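Hexokinase (Schistosoma mansoni, PDB 1BDG) catalyses the ATP-dependent phosphorylation of glucose and other hexoses to hexose 6-phosphates, the first step of glycolysis. Local coordinates at residues 221-226 against 245-250. Residues are numbered along the deposited sequence; the frame is centred on the assembly and turned at random.
Sequences GTNVAY and VINTEW. With GLC (alpha-D-glucopyranose), chain B.
N223 and E249 meet beside the bound glucose, where strand 243-247 of the hexokinase large subdomain ends beside its antiparallel neighbour 222-229. The fold is that of the actin-like ATPase clan. The regular pairing lies at Y226 and I246: I246 N donates to Y226 O at 2.9 Å, and Y226 N donates back to I246 O. Beyond N247 the chain leaves the strand, and side chains join the backbone in holding it. T248 turns its hydroxyl onto V224 O, with OG1 2.6 Å from it; T248 N adds a weak bond to the same oxygen. The N223 amide bridges the two chains there. Its OD1 accepts E249 N, while its ND2 donates to N247 OD1 at 2.9 Å and to glucose O4. N223 CB faces the sugar; with CG anti to the backbone N (chi1 -170°) the amide is laid back toward N247 and E249. On the other face V224 CB sits over the six-membered ring of W250, 3.9 Å from its centroid, and W250 NE1 donates to T222 OG1 in the ring plane. No side is open to solvent; the looser part is the side-chain contact of A225 CB with V245 CG1, 4.1 Å apart. At the sugar, the E249 carboxylate takes two hydroxyls, O3 on OE1 and O2 on OE2, the latter at 2.7 Å.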
ATOM      1  N   GLY A 221      -2.097   2.268   0.276  1.00 16.97           N
ATOM      2  CA  GLY A 221      -2.236   1.061   1.065  1.00 17.03           C
ATOM      3  C   GLY A 221      -0.882   0.438   1.370  1.00 15.47           C
ATOM      4  O   GLY A 221       0.107   0.769   0.731  1.00 14.71           O
ATOM      5  N   THR A 222      -0.819  -0.436   2.367  1.00 15.06           N
ATOM      6  CA  THR A 222       0.433  -1.071   2.721  1.00 13.74           C
ATOM      7  C   THR A 222       0.366  -2.565   2.471  1.00 14.61           C
ATOM      8  O   THR A 222      -0.698  -3.194   2.612  1.00 15.40           O
ATOM      9  CB  THR A 222       0.853  -0.762   4.185  1.00 14.53           C
ATOM     10  OG1 THR A 222       2.166  -1.275   4.423  1.00 18.67           O
ATOM     11  CG2 THR A 222      -0.101  -1.375   5.194  1.00 12.74           C
ATOM     12  N   ASN A 223       1.492  -3.113   2.026  1.00 12.68           N
ATOM     13  CA  ASN A 223       1.619  -4.534   1.728  1.00 11.90           C
ATOM     14  C   ASN A 223       3.071  -4.813   1.355  1.00 13.62           C
ATOM     15  O   ASN A 223       3.768  -3.921   0.895  1.00 15.24           O
ATOM     16  CB  ASN A 223       0.695  -4.930   0.579  1.00  8.47           C
ATOM     17  CG  ASN A 223       0.608  -6.416   0.393  1.00  8.87           C
ATOM     18  OD1 ASN A 223       1.180  -7.172   1.161  1.00 11.45           O
ATOM     19  ND2 ASN A 223      -0.105  -6.849  -0.625  1.00  7.85           N
ATOM     20  N   VAL A 224       3.528  -6.037   1.587  1.00 14.40           N
ATOM     21  CA  VAL A 224       4.889  -6.432   1.271  1.00 13.39           C
ATOM     22  C   VAL A 224       4.837  -7.777   0.551  1.00 16.84           C
ATOM     23  O   VAL A 224       3.861  -8.536   0.680  1.00 19.48           O
ATOM     24  CB  VAL A 224       5.740  -6.618   2.540  1.00 13.99           C
ATOM     25  CG1 VAL A 224       5.541  -7.994   3.129  1.00  9.55           C
ATOM     26  CG2 VAL A 224       7.184  -6.405   2.228  1.00 13.75           C
ATOM     27  N   ALA A 225       5.890  -8.066  -0.203  1.00 15.87           N
ATOM     28  CA  ALA A 225       6.012  -9.305  -0.936  1.00 14.06           C
ATOM     29  C   ALA A 225       7.465  -9.656  -0.748  1.00 16.26           C
ATOM     30  O   ALA A 225       8.300  -8.757  -0.659  1.00 17.01           O
ATOM     31  CB  ALA A 225       5.712  -9.073  -2.385  1.00 14.56           C
ATOM     32  N   TYR A 226       7.781 -10.941  -0.655  1.00 15.54           N
ATOM     33  CA  TYR A 226       9.164 -11.355  -0.454  1.00 16.49           C
ATOM     34  C   TYR A 226       9.457 -12.710  -1.120  1.00 14.73           C
ATOM     35  O   TYR A 226       8.533 -13.445  -1.461  1.00 15.29           O
ATOM     36  CB  TYR A 226       9.474 -11.384   1.057  1.00 14.34           C
ATOM     37  CG  TYR A 226       8.829 -12.523   1.800  1.00 15.53           C
ATOM     38  CD1 TYR A 226       7.501 -12.462   2.190  1.00 16.18           C
ATOM     39  CD2 TYR A 226       9.535 -13.701   2.056  1.00 16.21           C
ATOM     40  CE1 TYR A 226       6.883 -13.562   2.810  1.00 18.58           C
ATOM     41  CE2 TYR A 226       8.939 -14.793   2.670  1.00 15.16           C
ATOM     42  CZ  TYR A 226       7.615 -14.725   3.041  1.00 17.45           C
ATOM     43  OH  TYR A 226       7.013 -15.820   3.621  1.00 17.13           O
ATOM     44  N   VAL A 245       7.649 -15.793  -5.189  1.00 11.51           N
ATOM     45  CA  VAL A 245       7.425 -14.518  -4.552  1.00 11.74           C
ATOM     46  C   VAL A 245       6.075 -14.634  -3.886  1.00 12.87           C
ATOM     47  O   VAL A 245       5.101 -14.997  -4.533  1.00 15.54           O
ATOM     48  CB  VAL A 245       7.454 -13.345  -5.577  1.00 10.42           C
ATOM     49  CG1 VAL A 245       7.150 -12.025  -4.888  1.00 10.09           C
ATOM     50  CG2 VAL A 245       8.824 -13.258  -6.233  1.00  9.09           C
ATOM     51  N   ILE A 246       6.039 -14.424  -2.576  1.00 13.42           N
ATOM     52  CA  ILE A 246       4.795 -14.496  -1.823  1.00 14.60           C
ATOM     53  C   ILE A 246       4.181 -13.118  -1.640  1.00 14.82           C
ATOM     54  O   ILE A 246       4.884 -12.169  -1.315  1.00 15.06           O
ATOM     55  CB  ILE A 246       5.023 -15.111  -0.418  1.00 16.53           C
ATOM     56  CG1 ILE A 246       5.265 -16.619  -0.523  1.00 17.98           C
ATOM     57  CG2 ILE A 246       3.813 -14.867   0.475  1.00 18.55           C
ATOM     58  CD1 ILE A 246       4.019 -17.426  -0.748  1.00 18.83           C
ATOM     59  N   ASN A 247       2.880 -13.009  -1.881  1.00 14.28           N
ATOM     60  CA  ASN A 247       2.161 -11.757  -1.684  1.00 14.56           C
ATOM     61  C   ASN A 247       1.500 -11.929  -0.310  1.00 18.18           C
ATOM     62  O   ASN A 247       0.465 -12.596  -0.163  1.00 18.07           O
ATOM     63  CB  ASN A 247       1.116 -11.559  -2.778  1.00 12.58           C
ATOM     64  CG  ASN A 247       0.248 -10.336  -2.550  1.00 11.27           C
ATOM     65  OD1 ASN A 247       0.546  -9.479  -1.726  1.00 11.77           O
ATOM     66  ND2 ASN A 247      -0.832 -10.251  -3.294  1.00 10.29           N
ATOM     67  N   THR A 248       2.142 -11.357   0.702  1.00 19.59           N
ATOM     68  CA  THR A 248       1.694 -11.462   2.080  1.00 19.46           C
ATOM     69  C   THR A 248       0.288 -10.960   2.268  1.00 19.23           C
ATOM     70  O   THR A 248      -0.541 -11.653   2.842  1.00 19.40           O
ATOM     71  CB  THR A 248       2.639 -10.703   3.017  1.00 17.78           C
ATOM     72  OG1 THR A 248       2.536  -9.299   2.758  1.00 19.73           O
ATOM     73  CG2 THR A 248       4.070 -11.154   2.780  1.00 16.09           C
ATOM     74  N   GLU A 249       0.031  -9.754   1.778  1.00 20.73           N
ATOM     75  CA  GLU A 249      -1.280  -9.128   1.887  1.00 19.66           C
ATOM     76  C   GLU A 249      -1.544  -8.947   3.394  1.00 18.99           C
ATOM     77  O   GLU A 249      -2.582  -9.351   3.931  1.00 18.03           O
ATOM     78  CB  GLU A 249      -2.321 -10.006   1.192  1.00 20.35           C
ATOM     79  CG  GLU A 249      -3.582  -9.284   0.730  1.00 23.72           C
ATOM     80  CD  GLU A 249      -3.335  -8.148  -0.261  1.00 22.46           C
ATOM     81  OE1 GLU A 249      -2.900  -8.405  -1.403  1.00 20.79           O
ATOM     82  OE2 GLU A 249      -3.620  -6.991   0.101  1.00 23.60           O
ATOM     83  N   TRP A 250      -0.567  -8.305   4.045  1.00 18.04           N
ATOM     84  CA  TRP A 250      -0.559  -8.034   5.478  1.00 17.21           C
ATOM     85  C   TRP A 250      -1.493  -6.930   5.945  1.00 20.76           C
ATOM     86  O   TRP A 250      -1.620  -6.677   7.149  1.00 20.62           O
ATOM     87  CB  TRP A 250       0.875  -7.748   5.964  1.00 16.19           C
ATOM     88  CG  TRP A 250       1.484  -6.389   5.593  1.00 13.80           C
ATOM     89  CD1 TRP A 250       0.831  -5.290   5.108  1.00 12.53           C
ATOM     90  CD2 TRP A 250       2.857  -5.999   5.740  1.00 11.43           C
ATOM     91  NE1 TRP A 250       1.705  -4.249   4.950  1.00 11.48           N
ATOM     92  CE2 TRP A 250       2.955  -4.651   5.329  1.00 12.84           C
ATOM     93  CE3 TRP A 250       4.009  -6.655   6.187  1.00 10.82           C
ATOM     94  CZ2 TRP A 250       4.167  -3.940   5.353  1.00 10.98           C
ATOM     95  CZ3 TRP A 250       5.214  -5.948   6.214  1.00 10.24           C
ATOM     96  CH2 TRP A 250       5.282  -4.606   5.799  1.00 10.51           C
TER
HETATM   97  C1  GLC B 501      -3.912  -2.810  -0.488  1.00 16.07           C
HETATM   98  C2  GLC B 501      -4.161  -4.014  -1.397  1.00 14.99           C
HETATM   99  C3  GLC B 501      -2.861  -4.744  -1.646  1.00 14.22           C
HETATM  100  C4  GLC B 501      -1.836  -3.779  -2.216  1.00 13.69           C
HETATM  101  C5  GLC B 501      -1.656  -2.619  -1.262  1.00 10.91           C
HETATM  102  C6  GLC B 501      -0.691  -1.579  -1.798  1.00 12.85           C
HETATM  103  O1  GLC B 501      -3.357  -3.272   0.697  1.00 18.87           O
HETATM  104  O2  GLC B 501      -5.088  -4.915  -0.792  1.00 13.02           O
HETATM  105  O3  GLC B 501      -3.064  -5.812  -2.560  1.00 14.67           O
HETATM  106  O4  GLC B 501      -0.611  -4.443  -2.415  1.00 13.59           O
HETATM  107  O5  GLC B 501      -2.913  -1.966  -1.074  1.00 12.68           O
HETATM  108  O6  GLC B 501      -1.343  -0.660  -2.649  1.00 11.31           O